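Local coordinates for molybdate-binding protein MolA (Haemophilus influenzae, PDB 3PSA) that binds molybdate and tungstate in the periplasm and serves the MolBC transporter as the solute-binding protein for molybdate import, at residues T186-P191 with L239-Y244; K200-M205 with A275-Y280; L193-S198 with N213-T218; V23-T28 with G70-V75; T28-V33 with Y280-A285. All coordinates share one frame; numbering follows the deposited sequence.

Five contacts surround or support one tungstate site. Interaction 4 comes first along the chain and belongs to the parallel sheet that holds strand 21-24. Interaction 1 joins strands 184-188 and 237-240 of the second parallel sheet. Interaction 3 joins the small antiparallel strand 194-196 to the loop after that sheet's strand 211-213. It is nested inside the loop closed by interaction 1, their centres about 12 Å apart. The centres of interactions 3 and 4 are about 25 Å apart. Interaction 2 crosses both 1 and 3 along the chain. Interaction 5 shares Tyr280 with interaction 2 and helix 26-34 with interaction 4. Ligands from both sheet regions thus meet at one oxyanion, as expected of a two-lobed periplasmic binding protein.

Interaction 1 (T186-P191 with L239-Y244); sequences TYMANP and LVQDRY. With WO4 (tungstate(VI)ion), chain B.
Met188 and Leu239 pair in parallel, their CA atoms 4.9 Å apart, and Leu239 N to Tyr187 O and Ala189 N to Leu239 O bond at 2.8 Å each. They lie on neighbouring strands of a four-stranded parallel sheet, and the loop past strand 237-240 carries Arg243 to the tungstate. Both side chains of the pair lie on the same face of the sheet. The Met188 chain bends twice beyond CG. This brings CE to 3.8 Å from Leu239 CB, while SD lies near Gln241 CG. Beyond the strands, one water joins Ala189 O, Asn190 OD1 and Gln241 N. The Asn190 ND2 bond to Gln241 OE1 is weak, at 3.4 Å, with the two amide planes steeply inclined. The same OE1 takes NE (2.9 Å) and NH2 (2.8 Å) of Arg243, both from one face of the amide. It lies in the guanidinium plane and helps fix the rotation of that group. Arg243, a molybdate ligand, gives NH2 to tungstate O3 at 3.0 Å, and both NH1 and NH2 to O2. Pro191 CG sits over one face of the Tyr244 ring in a CH-pi contact. Arg243 CG lies over the opposite face. Helix 247-252 packs against Ala189, Pro191 and Val240, and strand 194-196 touches Met188 and Arg243.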
# COMPACT_ATOMS: atom_id res chain seq x y z
N THR A 186 6.76 5.73 -17.03
CA THR A 186 5.49 5.96 -16.32
C THR A 186 5.68 6.97 -15.17
O THR A 186 6.74 7.02 -14.59
CB THR A 186 4.92 4.64 -15.81
OG1 THR A 186 4.72 3.77 -16.93
CG2 THR A 186 3.57 4.88 -15.15
N TYR A 187 4.68 7.80 -14.89
CA TYR A 187 4.74 8.78 -13.80
C TYR A 187 3.52 8.62 -12.88
O TYR A 187 2.39 8.49 -13.34
CB TYR A 187 4.78 10.19 -14.37
CG TYR A 187 4.84 11.27 -13.32
CD1 TYR A 187 6.04 11.52 -12.64
CD2 TYR A 187 3.70 12.00 -12.98
CE1 TYR A 187 6.12 12.51 -11.68
CE2 TYR A 187 3.75 13.00 -12.00
CZ TYR A 187 4.99 13.23 -11.35
OH TYR A 187 5.11 14.15 -10.37
N MET A 188 3.77 8.60 -11.57
CA MET A 188 2.68 8.56 -10.63
C MET A 188 2.37 9.96 -10.11
O MET A 188 3.18 10.56 -9.36
CB MET A 188 3.05 7.62 -9.48
CG MET A 188 2.06 7.57 -8.33
SD MET A 188 0.35 7.28 -8.84
CE MET A 188 0.40 5.59 -9.30
N ALA A 189 1.21 10.48 -10.48
CA ALA A 189 0.83 11.84 -10.07
C ALA A 189 -0.06 11.83 -8.83
O ALA A 189 -1.24 11.46 -8.89
CB ALA A 189 0.17 12.53 -11.22
N ASN A 190 0.52 12.20 -7.68
CA ASN A 190 -0.26 12.42 -6.45
C ASN A 190 -0.62 13.93 -6.29
O ASN A 190 -0.02 14.79 -6.96
CB ASN A 190 0.47 11.89 -5.21
CG ASN A 190 0.25 10.38 -4.97
OD1 ASN A 190 0.17 9.58 -5.91
ND2 ASN A 190 0.17 10.01 -3.70
N PRO A 191 -1.59 14.25 -5.40
CA PRO A 191 -2.03 15.63 -5.22
C PRO A 191 -0.86 16.54 -4.94
O PRO A 191 0.15 16.10 -4.39
CB PRO A 191 -2.86 15.55 -3.94
CG PRO A 191 -3.47 14.18 -4.03
CD PRO A 191 -2.38 13.33 -4.55
N LEU A 239 -0.18 7.89 -14.23
CA LEU A 239 -1.08 7.10 -13.43
C LEU A 239 -1.45 7.92 -12.22
O LEU A 239 -0.64 8.75 -11.77
CB LEU A 239 -0.41 5.79 -13.00
CG LEU A 239 0.03 4.89 -14.18
CD1 LEU A 239 0.69 3.68 -13.59
CD2 LEU A 239 -1.17 4.45 -14.99
N VAL A 240 -2.70 7.73 -11.79
CA VAL A 240 -3.23 8.29 -10.54
C VAL A 240 -3.87 7.17 -9.69
O VAL A 240 -4.62 6.34 -10.18
CB VAL A 240 -4.30 9.35 -10.88
CG1 VAL A 240 -4.93 9.97 -9.63
CG2 VAL A 240 -3.73 10.43 -11.79
N GLN A 241 -3.56 7.16 -8.40
CA GLN A 241 -4.19 6.27 -7.44
C GLN A 241 -5.69 6.54 -7.30
O GLN A 241 -6.14 7.71 -7.21
CB GLN A 241 -3.52 6.49 -6.08
CG GLN A 241 -2.02 6.18 -6.10
CD GLN A 241 -1.27 6.56 -4.83
OE1 GLN A 241 -1.79 7.28 -3.95
NE2 GLN A 241 -0.04 6.10 -4.73
N ASP A 242 -6.44 5.44 -7.17
CA ASP A 242 -7.90 5.50 -7.08
C ASP A 242 -8.39 6.38 -5.93
O ASP A 242 -9.50 6.94 -6.02
CB ASP A 242 -8.47 4.10 -6.88
CG ASP A 242 -9.97 4.07 -7.04
OD1 ASP A 242 -10.48 4.65 -8.05
OD2 ASP A 242 -10.61 3.52 -6.14
N ARG A 243 -7.60 6.48 -4.85
CA ARG A 243 -8.04 7.24 -3.66
C ARG A 243 -7.99 8.74 -3.92
O ARG A 243 -8.62 9.48 -3.16
CB ARG A 243 -7.21 6.92 -2.42
CG ARG A 243 -5.77 7.25 -2.56
CD ARG A 243 -4.95 6.72 -1.42
NE ARG A 243 -3.53 6.77 -1.75
CZ ARG A 243 -2.57 6.45 -0.89
NH1 ARG A 243 -2.91 6.10 0.35
NH2 ARG A 243 -1.29 6.50 -1.26
N TYR A 244 -7.27 9.16 -4.98
CA TYR A 244 -7.15 10.57 -5.36
C TYR A 244 -7.73 10.94 -6.74
O TYR A 244 -7.02 11.53 -7.56
CB TYR A 244 -5.69 11.03 -5.25
CG TYR A 244 -5.16 10.93 -3.83
CD1 TYR A 244 -5.87 11.49 -2.76
CD2 TYR A 244 -3.96 10.25 -3.56
CE1 TYR A 244 -5.37 11.39 -1.44
CE2 TYR A 244 -3.47 10.16 -2.24
CZ TYR A 244 -4.18 10.73 -1.19
OH TYR A 244 -3.70 10.63 0.11
W WO4 B . 1.58 5.23 1.14
O1 WO4 B . 2.44 5.84 2.74
O2 WO4 B . -0.18 5.40 1.56
O3 WO4 B . 1.59 5.81 -0.64
O4 WO4 B . 1.92 3.49 1.06
O HOH W 1 -2.26 9.68 -7.27

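Interaction 2 (K200-M205 with A275-Y280); sequences KYTGLM and AKAWGY. With WO4 (tungstate(VI)ion), chain B.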
# COMPACT_ATOMS: atom_id res chain seq x y z
N LYS A 200 10.50 2.72 -2.95
CA LYS A 200 9.03 2.67 -2.80
C LYS A 200 8.41 1.58 -3.66
O LYS A 200 8.89 1.31 -4.76
CB LYS A 200 8.44 4.06 -3.10
CG LYS A 200 8.95 5.15 -2.14
CD LYS A 200 8.19 5.04 -0.82
CE LYS A 200 8.90 5.61 0.36
NZ LYS A 200 8.00 5.52 1.57
N TYR A 201 7.35 0.93 -3.16
CA TYR A 201 6.66 -0.14 -3.93
C TYR A 201 6.15 0.35 -5.30
O TYR A 201 6.05 -0.47 -6.23
CB TYR A 201 5.52 -0.82 -3.11
CG TYR A 201 4.74 -1.76 -3.99
CD1 TYR A 201 5.31 -2.97 -4.47
CD2 TYR A 201 3.49 -1.40 -4.48
CE1 TYR A 201 4.61 -3.79 -5.35
CE2 TYR A 201 2.79 -2.19 -5.39
CZ TYR A 201 3.34 -3.41 -5.79
OH TYR A 201 2.68 -4.20 -6.68
N THR A 202 5.85 1.65 -5.42
CA THR A 202 5.35 2.26 -6.66
C THR A 202 6.17 1.81 -7.88
O THR A 202 5.62 1.31 -8.84
CB THR A 202 5.38 3.79 -6.56
OG1 THR A 202 4.50 4.18 -5.49
CG2 THR A 202 4.90 4.44 -7.87
N GLY A 203 7.48 1.98 -7.77
CA GLY A 203 8.42 1.61 -8.83
C GLY A 203 8.44 0.13 -9.14
O GLY A 203 8.68 -0.30 -10.28
N LEU A 204 8.28 -0.68 -8.10
CA LEU A 204 8.28 -2.14 -8.29
C LEU A 204 7.05 -2.64 -9.00
O LEU A 204 7.15 -3.52 -9.84
CB LEU A 204 8.41 -2.85 -6.94
CG LEU A 204 9.79 -2.69 -6.32
CD1 LEU A 204 9.77 -3.01 -4.83
CD2 LEU A 204 10.73 -3.58 -7.04
N MET A 205 5.88 -2.07 -8.69
CA MET A 205 4.66 -2.38 -9.44
C MET A 205 4.87 -2.16 -10.94
O MET A 205 4.58 -3.03 -11.75
CB MET A 205 3.48 -1.53 -8.94
CG MET A 205 2.12 -2.06 -9.36
SD MET A 205 0.79 -0.86 -8.98
CE MET A 205 -0.57 -1.62 -9.84
N ALA A 275 -5.54 -1.59 -7.38
CA ALA A 275 -4.26 -1.52 -8.07
C ALA A 275 -3.40 -0.42 -7.48
O ALA A 275 -3.04 0.56 -8.15
CB ALA A 275 -4.51 -1.32 -9.60
N LYS A 276 -3.09 -0.59 -6.20
CA LYS A 276 -2.46 0.44 -5.36
C LYS A 276 -0.94 0.56 -5.56
O LYS A 276 -0.13 -0.22 -4.99
CB LYS A 276 -2.78 0.24 -3.87
CG LYS A 276 -4.27 0.07 -3.49
CD LYS A 276 -4.41 -0.34 -2.03
CE LYS A 276 -5.84 -0.35 -1.52
NZ LYS A 276 -6.72 -1.34 -2.23
N ALA A 277 -0.56 1.54 -6.38
CA ALA A 277 0.85 1.84 -6.66
C ALA A 277 1.37 2.77 -5.56
O ALA A 277 1.90 3.85 -5.79
CB ALA A 277 0.98 2.44 -8.03
N TRP A 278 1.27 2.22 -4.36
CA TRP A 278 1.55 2.91 -3.14
C TRP A 278 3.02 2.78 -2.79
O TRP A 278 3.79 1.92 -3.31
CB TRP A 278 0.66 2.33 -2.03
CG TRP A 278 -0.83 2.74 -2.05
CD1 TRP A 278 -1.52 3.44 -3.03
CD2 TRP A 278 -1.79 2.42 -1.03
NE1 TRP A 278 -2.83 3.59 -2.65
CE2 TRP A 278 -3.02 2.99 -1.43
CE3 TRP A 278 -1.71 1.77 0.20
CZ2 TRP A 278 -4.17 2.88 -0.65
CZ3 TRP A 278 -2.83 1.64 0.97
CH2 TRP A 278 -4.06 2.20 0.56
N GLY A 279 3.39 3.61 -1.84
CA GLY A 279 4.73 3.54 -1.26
C GLY A 279 5.01 2.20 -0.62
O GLY A 279 6.14 1.69 -0.68
N TYR A 280 3.94 1.63 -0.06
CA TYR A 280 3.95 0.30 0.55
C TYR A 280 3.21 -0.76 -0.27
O TYR A 280 2.14 -0.48 -0.91
CB TYR A 280 3.29 0.38 1.93
CG TYR A 280 4.03 1.16 3.01
CD1 TYR A 280 4.50 0.52 4.17
CD2 TYR A 280 4.22 2.54 2.89
CE1 TYR A 280 5.12 1.26 5.18
CE2 TYR A 280 4.84 3.28 3.89
CZ TYR A 280 5.31 2.65 5.01
OH TYR A 280 5.91 3.41 6.00
W WO4 B . 1.58 5.23 1.14
O1 WO4 B . 2.44 5.84 2.74
O2 WO4 B . -0.18 5.40 1.56
O3 WO4 B . 1.59 5.81 -0.64
O4 WO4 B . 1.92 3.49 1.06
O HOH W 2 7.83 2.40 1.75
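The loop carrying Gly279 and Tyr280 rests on Tyr201 and Thr202 at the start of helix 201-208 and turns two backbone N-H groups to the tungstate. This is an anion site built partly from backbone N-H groups. Gly279 N points almost straight at O3, 3.1 Å away, and Tyr280 N reaches O4 at 3.0 Å. Tungstate O4 lies at the edge of the Tyr280 ring. O2 lies above one face of the Trp278 indole, and Lys276 CD covers the opposite face. In the next shell, Tyr201 N bonds to Gly279 O at 2.9 Å, arriving from above the carbonyl plane. A water links this same O to Lys200 NZ, which also bonds to Leu125 O. Thr202 OG1 donates a hydrogen bond to Ala277 O at 2.6 Å, where Ala277 centres an inverse gamma turn. Gln241 NE2 is a second donor to that O. The Tyr201 side chain leaves its backbone N directly behind it (chi1 172°), which lays the ring edge beside Lys276 O and Trp278 O. Its OH bonds to Glu290. Lys276 NZ forms a salt bridge with Glu284. The straight chain of Met205 carries SD to 3.4 Å from Ala277 CB.

Interaction 3 (L193-S198 with N213-T218); sequences LGTYGS and NVAAAT. With WO4 (tungstate(VI)ion), chain B.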
# COMPACT_ATOMS: atom_id res chain seq x y z
N LEU A 193 1.47 18.13 -6.73
CA LEU A 193 2.75 17.71 -7.30
C LEU A 193 3.55 16.67 -6.49
O LEU A 193 4.78 16.65 -6.52
CB LEU A 193 3.60 18.94 -7.67
CG LEU A 193 3.05 19.64 -8.92
CD1 LEU A 193 3.54 21.08 -8.96
CD2 LEU A 193 3.42 18.91 -10.17
N GLY A 194 2.83 15.79 -5.80
CA GLY A 194 3.45 14.69 -5.06
C GLY A 194 3.81 13.56 -6.03
O GLY A 194 3.11 13.35 -7.03
N THR A 195 4.92 12.87 -5.76
CA THR A 195 5.29 11.66 -6.50
C THR A 195 6.17 10.75 -5.66
O THR A 195 6.54 11.11 -4.53
CB THR A 195 5.92 11.96 -7.91
OG1 THR A 195 5.76 10.82 -8.76
CG2 THR A 195 7.43 12.26 -7.83
N TYR A 196 6.47 9.55 -6.19
CA TYR A 196 7.29 8.55 -5.49
C TYR A 196 8.57 8.33 -6.26
O TYR A 196 8.52 8.13 -7.48
CB TYR A 196 6.54 7.22 -5.34
CG TYR A 196 5.24 7.27 -4.56
CD1 TYR A 196 5.20 6.89 -3.20
CD2 TYR A 196 4.05 7.71 -5.17
CE1 TYR A 196 3.98 6.94 -2.49
CE2 TYR A 196 2.83 7.78 -4.46
CZ TYR A 196 2.80 7.39 -3.12
OH TYR A 196 1.62 7.41 -2.38
N GLY A 197 9.71 8.41 -5.59
CA GLY A 197 10.93 8.00 -6.25
C GLY A 197 11.38 6.62 -5.79
O GLY A 197 10.58 5.68 -5.58
N SER A 198 12.69 6.51 -5.60
CA SER A 198 13.33 5.29 -5.12
C SER A 198 12.89 4.81 -3.73
O SER A 198 12.46 5.60 -2.88
CB SER A 198 14.88 5.46 -5.15
OG SER A 198 15.33 6.51 -4.26
N ASN A 213 9.39 3.67 -13.39
CA ASN A 213 9.14 4.95 -12.73
C ASN A 213 10.18 6.04 -13.06
O ASN A 213 11.29 6.04 -12.47
CB ASN A 213 9.04 4.70 -11.20
CG ASN A 213 8.64 5.93 -10.42
OD1 ASN A 213 8.36 6.98 -11.01
ND2 ASN A 213 8.57 5.80 -9.09
N VAL A 214 9.80 6.98 -13.95
CA VAL A 214 10.66 8.11 -14.38
C VAL A 214 11.27 8.91 -13.21
O VAL A 214 12.38 9.45 -13.34
CB VAL A 214 9.96 9.07 -15.42
CG1 VAL A 214 9.48 8.29 -16.68
CG2 VAL A 214 8.83 9.85 -14.79
N ALA A 215 10.58 8.96 -12.07
CA ALA A 215 11.03 9.79 -10.95
C ALA A 215 12.13 9.12 -10.14
O ALA A 215 12.82 9.78 -9.36
CB ALA A 215 9.85 10.19 -10.05
N ALA A 216 12.29 7.81 -10.32
CA ALA A 216 13.04 7.02 -9.34
C ALA A 216 14.55 7.12 -9.42
O ALA A 216 15.22 6.73 -8.47
CB ALA A 216 12.60 5.57 -9.36
N ALA A 217 15.11 7.61 -10.52
CA ALA A 217 16.59 7.76 -10.54
C ALA A 217 17.11 9.01 -9.84
O ALA A 217 18.29 9.07 -9.46
CB ALA A 217 17.13 7.65 -11.95
N THR A 218 16.23 10.00 -9.63
CA THR A 218 16.64 11.28 -9.05
C THR A 218 15.87 11.73 -7.80
O THR A 218 16.33 12.64 -7.10
CB THR A 218 16.58 12.42 -10.09
OG1 THR A 218 15.25 12.55 -10.60
CG2 THR A 218 17.52 12.11 -11.26
W WO4 B . 1.58 5.23 1.14
O1 WO4 B . 2.44 5.84 2.74
O2 WO4 B . -0.18 5.40 1.56
O3 WO4 B . 1.59 5.81 -0.64
O4 WO4 B . 1.92 3.49 1.06
O HOH W 3 6.24 9.00 -10.62
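A side-chain to backbone hydrogen bond joins Asn213 ND2 to Tyr196 O, at 2.8 Å. Tyr196 O lies near the amide plane of Asn213, but the donor comes from above the carbonyl plane of Tyr196. A chi1 of -174° swings the Asn213 amide away from the backbone N and toward the neighbouring strand. Its other end is also used. OD1 accepts Ala215 N at 3.2 Å, which closes an Asx turn. It also takes a bond from a water that donates to Thr195 OG1 as well, at 2.6 Å from that hydroxyl. Thr195 OG1 has a further partner in Met188 O. The amide is thus held at both ends, and its rotation is fixed. The packing is slight. Ala215 CB lies 3.9 Å from Thr195 CG2, and Gly197 CA comes to 3.9 Å from Ala216 CA. Two carbon-to-carbonyl contacts add to this: Ala215 CB on Tyr196 O, and Ser198 CB on Ala216 O. On the ligand side, Tyr196 OH is modelled 2.4 Å from tungstate O3, a hydrogen bond so short that its exact length is doubtful. Gln241 NE2 is hydrogen-bonded to the same OH. The strand bearing Tyr196 pairs antiparallel with strand 222-224. The Asn213 bond joins the end of strand 211-213 to the backbone of Tyr196, whose ring reaches the molybdate site.

Interaction 4 (V23-T28 with G70-V75); sequences VLQHQT and GDLNSV. With WO4 (tungstate(VI)ion), chain B.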
# COMPACT_ATOMS: atom_id res chain seq x y z
N VAL A 23 -5.63 0.39 15.40
CA VAL A 23 -4.78 0.30 14.23
C VAL A 23 -4.50 1.67 13.64
O VAL A 23 -5.35 2.26 12.95
CB VAL A 23 -5.44 -0.61 13.20
CG1 VAL A 23 -4.53 -0.73 11.99
CG2 VAL A 23 -5.64 -2.03 13.83
N LEU A 24 -3.28 2.17 13.89
CA LEU A 24 -2.95 3.55 13.46
C LEU A 24 -2.15 3.54 12.14
O LEU A 24 -1.20 4.32 11.96
CB LEU A 24 -2.24 4.38 14.57
CG LEU A 24 -2.96 4.53 15.94
CD1 LEU A 24 -2.12 5.25 16.90
CD2 LEU A 24 -4.33 5.20 15.91
N GLN A 25 -2.53 2.68 11.21
CA GLN A 25 -1.87 2.65 9.91
C GLN A 25 -2.84 2.03 8.95
O GLN A 25 -3.43 0.96 9.25
CB GLN A 25 -0.64 1.76 9.92
CG GLN A 25 0.15 1.80 8.61
CD GLN A 25 1.07 0.60 8.42
OE1 GLN A 25 2.30 0.75 8.29
NE2 GLN A 25 0.49 -0.58 8.38
N HIS A 26 -3.02 2.69 7.80
CA HIS A 26 -4.00 2.25 6.83
C HIS A 26 -3.62 0.92 6.14
O HIS A 26 -4.51 0.12 5.81
CB HIS A 26 -4.29 3.36 5.80
CG HIS A 26 -3.06 3.96 5.17
ND1 HIS A 26 -2.15 4.72 5.87
CD2 HIS A 26 -2.64 3.99 3.88
CE1 HIS A 26 -1.19 5.14 5.07
NE2 HIS A 26 -1.46 4.71 3.85
N GLN A 27 -2.33 0.66 5.94
CA GLN A 27 -1.92 -0.58 5.32
C GLN A 27 -2.24 -1.77 6.21
O GLN A 27 -2.81 -2.73 5.75
CB GLN A 27 -0.43 -0.60 5.00
CG GLN A 27 -0.04 0.40 3.92
CD GLN A 27 0.40 1.77 4.46
OE1 GLN A 27 0.22 2.07 5.66
NE2 GLN A 27 1.00 2.61 3.56
N THR A 28 -1.93 -1.67 7.51
CA THR A 28 -2.27 -2.74 8.44
C THR A 28 -3.80 -2.87 8.49
O THR A 28 -4.36 -4.00 8.55
CB THR A 28 -1.68 -2.52 9.83
OG1 THR A 28 -0.25 -2.60 9.75
CG2 THR A 28 -2.19 -3.56 10.81
N GLY A 70 -6.02 8.61 17.24
CA GLY A 70 -4.68 8.95 16.77
C GLY A 70 -4.61 8.87 15.27
O GLY A 70 -5.62 8.62 14.61
N ASP A 71 -3.43 9.10 14.71
CA ASP A 71 -3.27 8.95 13.25
C ASP A 71 -1.89 8.37 12.93
O ASP A 71 -1.31 7.69 13.78
CB ASP A 71 -3.61 10.27 12.51
CG ASP A 71 -2.66 11.40 12.83
OD1 ASP A 71 -1.60 11.18 13.47
OD2 ASP A 71 -2.94 12.54 12.39
N LEU A 72 -1.32 8.66 11.76
CA LEU A 72 -0.07 8.02 11.39
C LEU A 72 1.10 8.41 12.31
O LEU A 72 1.88 7.56 12.68
CB LEU A 72 0.29 8.32 9.92
CG LEU A 72 -0.59 7.66 8.87
CD1 LEU A 72 -0.37 8.28 7.51
CD2 LEU A 72 -0.33 6.14 8.76
N ASN A 73 1.15 9.69 12.70
CA ASN A 73 2.32 10.26 13.37
C ASN A 73 2.04 10.98 14.68
O ASN A 73 2.90 11.68 15.22
CB ASN A 73 3.08 11.20 12.40
CG ASN A 73 2.24 12.37 11.91
OD1 ASN A 73 1.15 12.67 12.44
ND2 ASN A 73 2.73 13.02 10.86
N SER A 74 0.83 10.79 15.20
CA SER A 74 0.47 11.36 16.50
C SER A 74 -0.56 10.44 17.14
O SER A 74 -1.11 9.58 16.48
CB SER A 74 -0.11 12.76 16.32
OG SER A 74 -1.33 12.77 15.58
N VAL A 75 -0.78 10.62 18.44
CA VAL A 75 -1.70 9.80 19.22
C VAL A 75 -2.26 10.71 20.28
O VAL A 75 -1.59 11.66 20.73
CB VAL A 75 -1.00 8.57 19.83
CG1 VAL A 75 0.09 8.99 20.81
CG2 VAL A 75 -2.04 7.57 20.46
W WO4 B . 1.58 5.23 1.14
O1 WO4 B . 2.44 5.84 2.74
O2 WO4 B . -0.18 5.40 1.56
O3 WO4 B . 1.59 5.81 -0.64
O4 WO4 B . 1.92 3.49 1.06
O HOH W 4 1.21 4.98 13.15
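Leu24 packs on Gly70, Asp71 and Val75 in a mostly apolar, water-bridged contact between the end of strand 21-24 and the loop 70-75. Leu24 has CG anti to its carbonyl carbon (chi1 -57°), with the chain reaching into the loop. Its CD2 lies 3.7 Å from Gly70 C, CB is 3.5 Å from Asp71 O, and CD1 touches Val75 CG2. The water donates to Leu24 O at 2.8 Å and to Leu72 O, so it ties the two backbones together. Leu72 sends CD2 to the edge of the His26 ring, close to its plane and 3.7 Å from His26 ND1. At another point of the same edge, His26 NE2 gives a nearly straight bond of 2.7 Å to tungstate O2. Gln27 OE1 sits over the centre of one ring face, and Gln27 NE2 makes a weak bond to O4. The Trp278 ring also meets that of His26. His26 and Gln27 are both molybdate ligands, at the start of helix 26-34. In the loop, Asp71 OD1 accepts Asn73 N (3.2 Å), closing an Asx turn, and also Ser74 OG (2.7 Å), from the opposite face of its carboxylate. Strand 87-91 pairs with Leu24, and helix 96-104 covers Leu24 and Val75.

Interaction 5 (T28-V33 with Y280-A285); sequences TLNIAV and YPMPEA. With WO4 (tungstate(VI)ion), chain B.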
# COMPACT_ATOMS: atom_id res chain seq x y z
N THR A 28 -1.93 -1.67 7.51
CA THR A 28 -2.27 -2.74 8.44
C THR A 28 -3.80 -2.87 8.49
O THR A 28 -4.36 -4.00 8.55
CB THR A 28 -1.68 -2.52 9.83
OG1 THR A 28 -0.25 -2.60 9.75
CG2 THR A 28 -2.19 -3.56 10.81
N LEU A 29 -4.49 -1.74 8.50
CA LEU A 29 -5.96 -1.78 8.53
C LEU A 29 -6.55 -2.59 7.36
O LEU A 29 -7.41 -3.46 7.56
CB LEU A 29 -6.55 -0.36 8.55
CG LEU A 29 -8.07 -0.35 8.73
CD1 LEU A 29 -8.51 -1.25 9.89
CD2 LEU A 29 -8.57 1.10 8.93
N ASN A 30 -6.02 -2.35 6.16
CA ASN A 30 -6.48 -3.05 4.99
C ASN A 30 -6.16 -4.56 5.04
O ASN A 30 -7.00 -5.37 4.66
CB ASN A 30 -5.89 -2.35 3.76
CG ASN A 30 -6.32 -2.98 2.44
OD1 ASN A 30 -7.49 -3.31 2.23
ND2 ASN A 30 -5.36 -3.10 1.52
N ILE A 31 -4.98 -4.91 5.55
CA ILE A 31 -4.61 -6.33 5.72
C ILE A 31 -5.57 -6.98 6.75
O ILE A 31 -6.12 -8.05 6.48
CB ILE A 31 -3.13 -6.48 6.14
CG1 ILE A 31 -2.22 -6.15 4.93
CG2 ILE A 31 -2.90 -7.88 6.67
CD1 ILE A 31 -0.74 -5.85 5.31
N ALA A 32 -5.86 -6.30 7.86
CA ALA A 32 -6.81 -6.84 8.83
C ALA A 32 -8.22 -7.02 8.27
O ALA A 32 -8.86 -7.99 8.61
CB ALA A 32 -6.83 -6.01 10.16
N VAL A 33 -8.69 -6.09 7.43
CA VAL A 33 -9.95 -6.27 6.71
C VAL A 33 -9.92 -7.54 5.87
O VAL A 33 -10.87 -8.35 5.85
CB VAL A 33 -10.32 -5.03 5.85
CG1 VAL A 33 -11.60 -5.31 5.03
CG2 VAL A 33 -10.55 -3.83 6.74
N TYR A 280 3.94 1.63 -0.06
CA TYR A 280 3.95 0.30 0.55
C TYR A 280 3.21 -0.76 -0.27
O TYR A 280 2.14 -0.48 -0.91
CB TYR A 280 3.29 0.38 1.93
CG TYR A 280 4.03 1.16 3.01
CD1 TYR A 280 4.50 0.52 4.17
CD2 TYR A 280 4.22 2.54 2.89
CE1 TYR A 280 5.12 1.26 5.18
CE2 TYR A 280 4.84 3.28 3.89
CZ TYR A 280 5.31 2.65 5.01
OH TYR A 280 5.91 3.41 6.00
N PRO A 281 3.74 -2.00 -0.22
CA PRO A 281 3.10 -3.10 -0.93
C PRO A 281 1.79 -3.61 -0.25
O PRO A 281 1.74 -3.73 0.99
CB PRO A 281 4.17 -4.18 -0.94
CG PRO A 281 4.97 -3.95 0.29
CD PRO A 281 4.94 -2.46 0.52
N MET A 282 0.77 -3.95 -1.05
CA MET A 282 -0.48 -4.47 -0.50
C MET A 282 -0.81 -5.71 -1.33
O MET A 282 -0.44 -5.80 -2.54
CB MET A 282 -1.64 -3.42 -0.54
CG MET A 282 -1.42 -2.05 0.12
SD MET A 282 -2.08 -2.02 1.82
CE MET A 282 -1.32 -3.44 2.50
N PRO A 283 -1.41 -6.73 -0.68
CA PRO A 283 -1.53 -8.00 -1.39
C PRO A 283 -2.36 -7.91 -2.68
O PRO A 283 -2.02 -8.52 -3.68
CB PRO A 283 -2.20 -8.95 -0.37
CG PRO A 283 -2.77 -8.06 0.65
CD PRO A 283 -2.00 -6.78 0.67
N GLU A 284 -3.42 -7.13 -2.66
CA GLU A 284 -4.25 -6.96 -3.84
C GLU A 284 -3.55 -6.18 -4.93
O GLU A 284 -3.87 -6.38 -6.11
CB GLU A 284 -5.64 -6.41 -3.48
CG GLU A 284 -5.64 -4.92 -3.11
CD GLU A 284 -5.25 -4.65 -1.67
OE1 GLU A 284 -4.61 -5.52 -1.00
OE2 GLU A 284 -5.61 -3.54 -1.20
N ALA A 285 -2.55 -5.37 -4.56
CA ALA A 285 -1.79 -4.56 -5.50
C ALA A 285 -0.94 -5.49 -6.32
O ALA A 285 -0.87 -5.34 -7.53
CB ALA A 285 -0.92 -3.56 -4.75
W WO4 B . 1.58 5.23 1.14
O1 WO4 B . 2.44 5.84 2.74
O2 WO4 B . -0.18 5.40 1.56
O3 WO4 B . 1.59 5.81 -0.64
O4 WO4 B . 1.92 3.49 1.06
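Asn30 and Glu284 bring an amide and a carboxylate together from opposite directions, their planes 73° apart. Asn30 ND2 meets the syn lone pair of Glu284 OE2 at 2.8 Å, and that oxygen lies near the amide plane. The contact is helix-to-helix packing, between helix 26-34 and the N-terminal end of helix 283-297, where Met282 is the N-cap. The extended first torsion of Asn30 (chi1 -179°) points the amide toward helix 283-297. Both polar ends have further partners. Asn30 OD1 bonds to Tyr56 OH and Tyr319 OH, and Glu284 OE2 forms a salt bridge with Lys276. The hydroxyls satisfy the buried amide oxygen, and Lys276 probably offsets the charge of Glu284 and favours its ionised form. Beside the polar pair, Ile31 CG1 lies 4.3 Å from Pro283 CD. The bent chain of Met282 also lies against Gln27, a molybdate ligand. Met282 CE is 3.7 Å from Ile31 CD1, while Met282 SD takes a weak but nearly straight hydrogen bond, 3.5 Å long, from Asn30 ND2.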